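Local coordinates for protein DNA methyltransferase (Nicotiana tabacum, PDB 4ONQ) that probably transfers a methyl group to carbon 5 of cytosine in DNA as a plant DRM enzyme, here as its catalytic domain with bound sinefungin, at residues P11-G16 against S70-A75; A246-G251 against E275-R280. The protein carries 5 engineered substitutions. All blocks are in the same frame, centred on the assembly; numbering follows the deposited sequence.

Contact 1. Residues P11-G16 against S70-A75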
ATOM      1  N   PRO A  11      -5.602   9.664 -16.649  1.00 87.32           N
ATOM      2  CA  PRO A  11      -4.871   8.514 -16.190  1.00 71.31           C
ATOM      3  C   PRO A  11      -4.288   8.856 -14.853  1.00 68.21           C
ATOM      4  O   PRO A  11      -3.715   9.897 -14.699  1.00 74.87           O
ATOM      5  CB  PRO A  11      -3.760   8.399 -17.220  1.00 55.39           C
ATOM      6  CG  PRO A  11      -3.792   9.618 -17.989  1.00 58.18           C
ATOM      7  CD  PRO A  11      -4.661  10.561 -17.318  1.00 58.93           C
ATOM      8  N   MET A  12      -4.411   7.970 -13.893  1.00 71.39           N
ATOM      9  CA  MET A  12      -3.971   8.251 -12.541  1.00 66.54           C
ATOM     10  C   MET A  12      -2.507   7.989 -12.350  1.00 62.91           C
ATOM     11  O   MET A  12      -2.123   7.029 -11.760  1.00 54.11           O
ATOM     12  CB  MET A  12      -4.747   7.419 -11.565  1.00 57.25           C
ATOM     13  CG  MET A  12      -5.685   8.240 -10.750  1.00 59.55           C
ATOM     14  SD  MET A  12      -6.228   7.451  -9.260  1.00 67.78           S
ATOM     15  CE  MET A  12      -7.812   6.923  -9.829  1.00 73.96           C
ATOM     16  N   ILE A  13      -1.681   8.859 -12.875  1.00 54.37           N
ATOM     17  CA  ILE A  13      -0.283   8.642 -12.788  1.00 53.12           C
ATOM     18  C   ILE A  13       0.384   9.637 -11.903  1.00 57.15           C
ATOM     19  O   ILE A  13       1.569   9.727 -11.868  1.00 63.38           O
ATOM     20  CB  ILE A  13       0.332   8.630 -14.164  1.00 64.56           C
ATOM     21  CG1 ILE A  13      -0.091   9.859 -14.947  1.00 59.04           C
ATOM     22  CG2 ILE A  13      -0.114   7.389 -14.894  1.00 59.59           C
ATOM     23  CD1 ILE A  13       0.822  10.154 -16.097  1.00 57.99           C
ATOM     24  N   GLY A  14      -0.389  10.407 -11.182  1.00 58.40           N
ATOM     25  CA  GLY A  14       0.212  11.387 -10.323  1.00 57.94           C
ATOM     26  C   GLY A  14       1.100  12.313 -11.100  1.00 60.26           C
ATOM     27  O   GLY A  14       0.721  12.785 -12.150  1.00 55.74           O
ATOM     28  N   PHE A  15       2.292  12.552 -10.591  1.00 64.97           N
ATOM     29  CA  PHE A  15       3.250  13.399 -11.246  1.00 62.23           C
ATOM     30  C   PHE A  15       4.050  12.539 -12.147  1.00 67.40           C
ATOM     31  O   PHE A  15       4.987  12.981 -12.732  1.00 69.41           O
ATOM     32  CB  PHE A  15       4.194  14.037 -10.262  1.00 60.35           C
ATOM     33  CG  PHE A  15       3.535  14.972  -9.339  1.00 71.20           C
ATOM     34  CD1 PHE A  15       2.947  16.102  -9.812  1.00 82.27           C
ATOM     35  CD2 PHE A  15       3.496  14.719  -8.005  1.00 73.99           C
ATOM     36  CE1 PHE A  15       2.326  16.975  -8.969  1.00 86.96           C
ATOM     37  CE2 PHE A  15       2.873  15.578  -7.148  1.00 76.56           C
ATOM     38  CZ  PHE A  15       2.285  16.708  -7.632  1.00 85.59           C
ATOM     39  N   GLY A  16       3.718  11.276 -12.203  1.00 58.12           N
ATOM     40  CA  GLY A  16       4.425  10.384 -13.101  1.00 59.98           C
ATOM     41  C   GLY A  16       4.580   8.976 -12.557  1.00 65.44           C
ATOM     42  O   GLY A  16       4.737   8.772 -11.357  1.00 66.75           O
ATOM     43  N   SER A  70      -2.259   1.856  -8.501  1.00 42.33           N
ATOM     44  CA  SER A  70      -1.133   0.936  -8.387  1.00 38.36           C
ATOM     45  C   SER A  70      -1.076  -0.054  -9.539  1.00 38.66           C
ATOM     46  O   SER A  70      -0.171  -0.883  -9.603  1.00 44.90           O
ATOM     47  CB  SER A  70      -1.161   0.199  -7.050  1.00 37.16           C
ATOM     48  OG  SER A  70      -0.846   1.080  -5.992  1.00 43.81           O
ATOM     49  N   LYS A  71      -1.971   0.087 -10.478  1.00 39.68           N
ATOM     50  CA  LYS A  71      -1.975  -0.773 -11.611  1.00 40.18           C
ATOM     51  C   LYS A  71      -0.836  -0.461 -12.502  1.00 45.83           C
ATOM     52  O   LYS A  71      -0.493  -1.207 -13.365  1.00 42.84           O
ATOM     53  CB  LYS A  71      -3.250  -0.591 -12.368  1.00 46.67           C
ATOM     54  CG  LYS A  71      -3.265   0.541 -13.315  1.00 50.49           C
ATOM     55  CD  LYS A  71      -4.630   0.707 -13.866  1.00 44.15           C
ATOM     56  CE  LYS A  71      -4.718   1.674 -14.989  1.00 48.96           C
ATOM     57  NZ  LYS A  71      -6.101   1.810 -15.435  1.00 54.98           N
ATOM     58  N   TYR A  72      -0.225   0.663 -12.259  1.00 45.24           N
ATOM     59  CA  TYR A  72       0.983   1.055 -12.969  1.00 42.08           C
ATOM     60  C   TYR A  72       2.233   0.514 -12.285  1.00 46.80           C
ATOM     61  O   TYR A  72       3.352   0.782 -12.716  1.00 51.36           O
ATOM     62  CB  TYR A  72       1.049   2.576 -13.092  1.00 44.11           C
ATOM     63  CG  TYR A  72      -0.065   3.137 -13.941  1.00 44.70           C
ATOM     64  CD1 TYR A  72      -0.102   2.904 -15.306  1.00 46.09           C
ATOM     65  CD2 TYR A  72      -1.086   3.893 -13.379  1.00 44.86           C
ATOM     66  CE1 TYR A  72      -1.118   3.406 -16.090  1.00 47.62           C
ATOM     67  CE2 TYR A  72      -2.109   4.397 -14.153  1.00 46.42           C
ATOM     68  CZ  TYR A  72      -2.118   4.153 -15.509  1.00 47.80           C
ATOM     69  OH  TYR A  72      -3.129   4.654 -16.292  1.00 49.58           O
ATOM     70  N   PHE A  73       2.037  -0.260 -11.222  1.00 45.10           N
ATOM     71  CA  PHE A  73       3.161  -0.802 -10.470  1.00 41.65           C
ATOM     72  C   PHE A  73       3.075  -2.310 -10.273  1.00 48.37           C
ATOM     73  O   PHE A  73       4.069  -2.955  -9.931  1.00 57.53           O
ATOM     74  CB  PHE A  73       3.300  -0.086  -9.128  1.00 40.02           C
ATOM     75  CG  PHE A  73       3.623   1.375  -9.259  1.00 46.59           C
ATOM     76  CD1 PHE A  73       4.934   1.813  -9.205  1.00 48.31           C
ATOM     77  CD2 PHE A  73       2.618   2.309  -9.453  1.00 44.96           C
ATOM     78  CE1 PHE A  73       5.237   3.154  -9.326  1.00 47.51           C
ATOM     79  CE2 PHE A  73       2.916   3.649  -9.582  1.00 42.48           C
ATOM     80  CZ  PHE A  73       4.227   4.070  -9.514  1.00 45.04           C
ATOM     81  N   CYS A  74       1.891  -2.868 -10.499  1.00 39.96           N
ATOM     82  CA  CYS A  74       1.672  -4.298 -10.313  1.00 45.41           C
ATOM     83  C   CYS A  74       0.432  -4.723 -11.073  1.00 38.02           C
ATOM     84  O   CYS A  74      -0.170  -3.921 -11.781  1.00 46.20           O
ATOM     85  CB  CYS A  74       1.513  -4.641  -8.832  1.00 36.51           C
ATOM     86  SG  CYS A  74       0.062  -3.885  -8.067  1.00 38.84           S
ATOM     87  N   ALA A  75       0.051  -5.986 -10.918  1.00 38.11           N
ATOM     88  CA  ALA A  75      -1.058  -6.542 -11.679  1.00 38.38           C
ATOM     89  C   ALA A  75      -2.414  -6.348 -10.997  1.00 38.25           C
ATOM     90  O   ALA A  75      -3.412  -6.920 -11.425  1.00 38.84           O
ATOM     91  CB  ALA A  75      -0.810  -8.006 -11.965  1.00 40.97           C
TER

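Contact 2. Residues A246-G251 against E275-R280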
ATOM      1  N   ALA A 246       9.231  -0.758   2.029  1.00 36.28           N
ATOM      2  CA  ALA A 246       9.560   0.103   0.900  1.00 35.21           C
ATOM      3  C   ALA A 246      10.952   0.729   1.080  1.00 33.66           C
ATOM      4  O   ALA A 246      11.792   0.644   0.188  1.00 33.10           O
ATOM      5  CB  ALA A 246       8.497   1.178   0.721  1.00 31.18           C
ATOM      6  N   LEU A 247      11.192   1.346   2.235  1.00 32.72           N
ATOM      7  CA  LEU A 247      12.498   1.935   2.528  1.00 36.54           C
ATOM      8  C   LEU A 247      13.604   0.896   2.461  1.00 37.26           C
ATOM      9  O   LEU A 247      14.701   1.170   1.973  1.00 46.37           O
ATOM     10  CB  LEU A 247      12.503   2.581   3.911  1.00 33.72           C
ATOM     11  CG  LEU A 247      11.530   3.742   4.095  1.00 35.08           C
ATOM     12  CD1 LEU A 247      11.425   4.105   5.571  1.00 34.58           C
ATOM     13  CD2 LEU A 247      11.974   4.940   3.261  1.00 34.57           C
ATOM     14  N   TYR A 248      13.313  -0.300   2.955  1.00 42.35           N
ATOM     15  CA  TYR A 248      14.303  -1.370   2.968  1.00 34.00           C
ATOM     16  C   TYR A 248      14.652  -1.831   1.560  1.00 35.87           C
ATOM     17  O   TYR A 248      15.819  -2.050   1.240  1.00 41.97           O
ATOM     18  CB  TYR A 248      13.816  -2.543   3.809  1.00 33.36           C
ATOM     19  CG  TYR A 248      14.671  -3.782   3.687  1.00 40.50           C
ATOM     20  CD1 TYR A 248      15.880  -3.884   4.359  1.00 40.97           C
ATOM     21  CD2 TYR A 248      14.261  -4.855   2.903  1.00 37.78           C
ATOM     22  CE1 TYR A 248      16.662  -5.021   4.256  1.00 43.31           C
ATOM     23  CE2 TYR A 248      15.031  -5.997   2.796  1.00 37.15           C
ATOM     24  CZ  TYR A 248      16.230  -6.075   3.478  1.00 47.37           C
ATOM     25  OH  TYR A 248      17.004  -7.208   3.371  1.00 55.37           O
ATOM     26  N   ARG A 249      13.645  -1.969   0.709  1.00 40.25           N
ATOM     27  CA  ARG A 249      13.888  -2.438  -0.650  1.00 39.80           C
ATOM     28  C   ARG A 249      14.602  -1.369  -1.465  1.00 37.29           C
ATOM     29  O   ARG A 249      15.266  -1.668  -2.457  1.00 42.80           O
ATOM     30  CB  ARG A 249      12.580  -2.856  -1.316  1.00 33.30           C
ATOM     31  CG  ARG A 249      11.941  -4.060  -0.648  1.00 32.39           C
ATOM     32  CD  ARG A 249      10.732  -4.551  -1.405  1.00 31.66           C
ATOM     33  NE  ARG A 249      11.072  -4.972  -2.763  1.00 33.77           N
ATOM     34  CZ  ARG A 249      10.172  -5.196  -3.714  1.00 40.43           C
ATOM     35  NH1 ARG A 249       8.876  -5.034  -3.456  1.00 31.13           N
ATOM     36  NH2 ARG A 249      10.571  -5.573  -4.920  1.00 39.90           N
ATOM     37  N   LEU A 250      14.466  -0.123  -1.021  1.00 38.65           N
ATOM     38  CA  LEU A 250      15.112   1.012  -1.660  1.00 40.98           C
ATOM     39  C   LEU A 250      16.584   1.068  -1.278  1.00 44.84           C
ATOM     40  O   LEU A 250      17.366   1.805  -1.876  1.00 47.28           O
ATOM     41  CB  LEU A 250      14.422   2.314  -1.251  1.00 43.47           C
ATOM     42  CG  LEU A 250      13.104   2.644  -1.950  1.00 40.74           C
ATOM     43  CD1 LEU A 250      12.414   3.827  -1.290  1.00 44.05           C
ATOM     44  CD2 LEU A 250      13.359   2.929  -3.406  1.00 42.64           C
ATOM     45  N   GLY A 251      16.960   0.283  -0.275  1.00 43.41           N
ATOM     46  CA  GLY A 251      18.332   0.281   0.193  1.00 43.60           C
ATOM     47  C   GLY A 251      18.616   1.474   1.084  1.00 43.18           C
ATOM     48  O   GLY A 251      19.769   1.836   1.306  1.00 48.18           O
ATOM     49  N   GLU A 275      13.789  -8.659  12.597  1.00 39.96           N
ATOM     50  CA  GLU A 275      14.825  -9.604  12.856  1.00 44.43           C
ATOM     51  C   GLU A 275      15.334 -10.380  11.683  1.00 45.26           C
ATOM     52  O   GLU A 275      16.494 -10.565  11.550  1.00 46.13           O
ATOM     53  CB  GLU A 275      14.400 -10.535  13.948  1.00 39.04           C
ATOM     54  CG  GLU A 275      14.212  -9.767  15.209  1.00 61.90           C
ATOM     55  CD  GLU A 275      13.550 -10.546  16.301  1.00 68.83           C
ATOM     56  OE1 GLU A 275      13.550 -11.777  16.256  1.00 81.04           O
ATOM     57  OE2 GLU A 275      13.062  -9.905  17.227  1.00 63.75           O
ATOM     58  N   GLN A 276      14.443 -10.816  10.831  1.00 43.99           N
ATOM     59  CA  GLN A 276      14.761 -11.646   9.718  1.00 45.35           C
ATOM     60  C   GLN A 276      15.623 -10.943   8.720  1.00 51.91           C
ATOM     61  O   GLN A 276      16.337 -11.548   7.986  1.00 52.69           O
ATOM     62  CB  GLN A 276      13.497 -12.193   9.102  1.00 37.89           C
ATOM     63  CG  GLN A 276      12.937 -13.356   9.888  1.00 48.08           C
ATOM     64  CD  GLN A 276      11.562 -13.812   9.455  1.00 53.73           C
ATOM     65  OE1 GLN A 276      11.206 -13.708   8.316  1.00 51.80           O
ATOM     66  NE2 GLN A 276      10.806 -14.334  10.373  1.00 50.26           N
ATOM     67  N   THR A 277      15.498  -9.647   8.668  1.00 50.67           N
ATOM     68  CA  THR A 277      16.273  -8.876   7.757  1.00 41.67           C
ATOM     69  C   THR A 277      17.469  -8.324   8.446  1.00 43.02           C
ATOM     70  O   THR A 277      18.140  -7.515   7.896  1.00 56.81           O
ATOM     71  CB  THR A 277      15.480  -7.755   7.085  1.00 37.51           C
ATOM     72  OG1 THR A 277      14.795  -6.987   8.056  1.00 40.76           O
ATOM     73  CG2 THR A 277      14.514  -8.322   6.165  1.00 34.53           C
ATOM     74  N   ASN A 278      17.691  -8.747   9.674  1.00 46.38           N
ATOM     75  CA  ASN A 278      18.841  -8.341  10.477  1.00 48.09           C
ATOM     76  C   ASN A 278      19.056  -6.840  10.566  1.00 46.23           C
ATOM     77  O   ASN A 278      20.171  -6.364  10.382  1.00 47.38           O
ATOM     78  CB  ASN A 278      20.108  -9.002   9.951  1.00 45.53           C
ATOM     79  CG  ASN A 278      20.093 -10.488  10.143  1.00 62.05           C
ATOM     80  OD1 ASN A 278      20.193 -11.250   9.182  1.00 67.43           O
ATOM     81  ND2 ASN A 278      19.956 -10.919  11.393  1.00 70.64           N
ATOM     82  N   GLN A 279      17.991  -6.097  10.838  1.00 44.60           N
ATOM     83  CA  GLN A 279      18.118  -4.661  11.036  1.00 39.94           C
ATOM     84  C   GLN A 279      19.005  -4.383  12.239  1.00 40.71           C
ATOM     85  O   GLN A 279      18.799  -4.940  13.317  1.00 41.11           O
ATOM     86  CB  GLN A 279      16.749  -4.026  11.248  1.00 37.66           C
ATOM     87  CG  GLN A 279      15.790  -4.240  10.103  1.00 37.31           C
ATOM     88  CD  GLN A 279      16.260  -3.582   8.822  1.00 42.54           C
ATOM     89  OE1 GLN A 279      16.983  -2.584   8.847  1.00 46.50           O
ATOM     90  NE2 GLN A 279      15.854  -4.143   7.691  1.00 51.22           N
ATOM     91  N   ARG A 280      20.025  -3.579  12.065  1.00 42.78           N
ATOM     92  CA  ARG A 280      20.884  -3.197  13.153  1.00 47.81           C
ATOM     93  C   ARG A 280      20.314  -2.082  13.985  1.00 44.06           C
ATOM     94  O   ARG A 280      20.687  -1.878  15.094  1.00 51.43           O
ATOM     95  CB  ARG A 280      22.249  -2.830  12.626  1.00 44.24           C
ATOM     96  CG  ARG A 280      23.330  -2.898  13.655  1.00 46.17           C
ATOM     97  CD  ARG A 280      23.610  -4.313  14.072  1.00 47.01           C
ATOM     98  NE  ARG A 280      24.210  -5.098  13.013  1.00 47.42           N
ATOM     99  CZ  ARG A 280      25.476  -5.096  12.689  1.00 49.10           C
ATOM    100  NH1 ARG A 280      26.309  -4.353  13.343  1.00 50.49           N
ATOM    101  NH2 ARG A 280      25.897  -5.851  11.726  1.00 49.53           N
TER

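Contact 1. Residues P11-G16 against S70-A75
The phenol ring of Tyr-72 is held between two aliphatic groups: Ile-13 CG2 lies over one face, displaced toward the rim, and CG of the neighbouring Lys-71 sits over the centre of the other. The methyl contact is a CH-pi interaction, with Ile-13 CG2 3.9 Å from the Tyr-72 ring centroid and 19° off the ring normal. Ile-13 CG2 reaches the ring from a position anti to the carbonyl carbon, while CG1 (chi1 51°) carries the rest of the side chain away. Met-12 O approaches the same ring obliquely, 3.6 Å from Tyr-72 CE2, and at the far end Pro-11 CB reaches the hydroxyl, 3.9 Å from Tyr-72 OH. Met-12 centres an inverse gamma turn and is fastened to strand 66-69 by a backbone hydrogen bond with Asp-69. The contact packs the loop ahead of strand 39-45 on the loop between edge strand 66-69 and strand 79-84 of the mixed sheet. Substituting an alanine for Tyr-72 would probably leave the Ile-13 methyl without its aromatic partner and open a gap beside Pro-11. The chemistry is thus mainly apolar, with the Met-12 carbonyl oxygen as the polar atom brought to the ring.

Contact 2. Residues A246-G251 against E275-R280
Tyr-248 projects from helix 242-249 and brings its ring up to the side chains of Thr-277 and Gln-279. The outer end of the ring meets the threonine methyl, with Tyr-248 CZ 3.9 Å from Thr-277 CG2, and the phenol oxygen is as near to that methyl. Closer to the root of the ring, Gln-279 NE2 comes within 3.3 Å of Tyr-248 CD1. Both groups approach obliquely, and the Gln-279 amide plane stands 81° from the ring plane, so ring and amide are not stacked. A chi1 of 170°, which sets CG opposite the backbone N, sends the Tyr-248 ring out toward residues 275-280.

The glutamine is steered from its own segment. Its chain bends at chi2 (-64°), bringing the amide back to Thr-277, where Gln-279 NE2 donates to Thr-277 OG1 at 3.1 Å, the acceptor lying somewhat out of the amide plane. Thr-277 OG1 is also hydrogen-bonded to Trp-273 O in the preceding helical turn, which ties both the hydroxyl and, through it, the amide to the helix end. That end is closed by a Schellman motif with Asn-278 as its C-prime residue; Gly-251 occupies the corresponding place after helix 242-249.

At the protein surface the contact thus pairs the C-terminal ends of helices 242-249 and 264-276, from consecutive beta-alpha-beta crossovers of the Rossmann-like class I methyltransferase fold. Gln-279 also touches Leu-254 of strand 254-260, while Ala-246, Leu-247 and Leu-250 pack against helix 213-220.

Contact 1 and contact 2 follow one another along the chain, with their centres 25 Å apart and their nearest atoms about 8 Å apart, so they do not touch. They belong to different ends of the mixed sheet: contact 1 lies by edge strand 66-69, whereas in contact 2 residues 275-280 lead into the other edge strand, 282-286. Helix 213-220 relates the two, since residues of both contacts touch it, Phe-73 doing so from residues 70-75. The Tyr-248 side chain is about 13 Å from the bound sinefungin, and the predicted catalytic Cys-316 falls in an unmodelled segment.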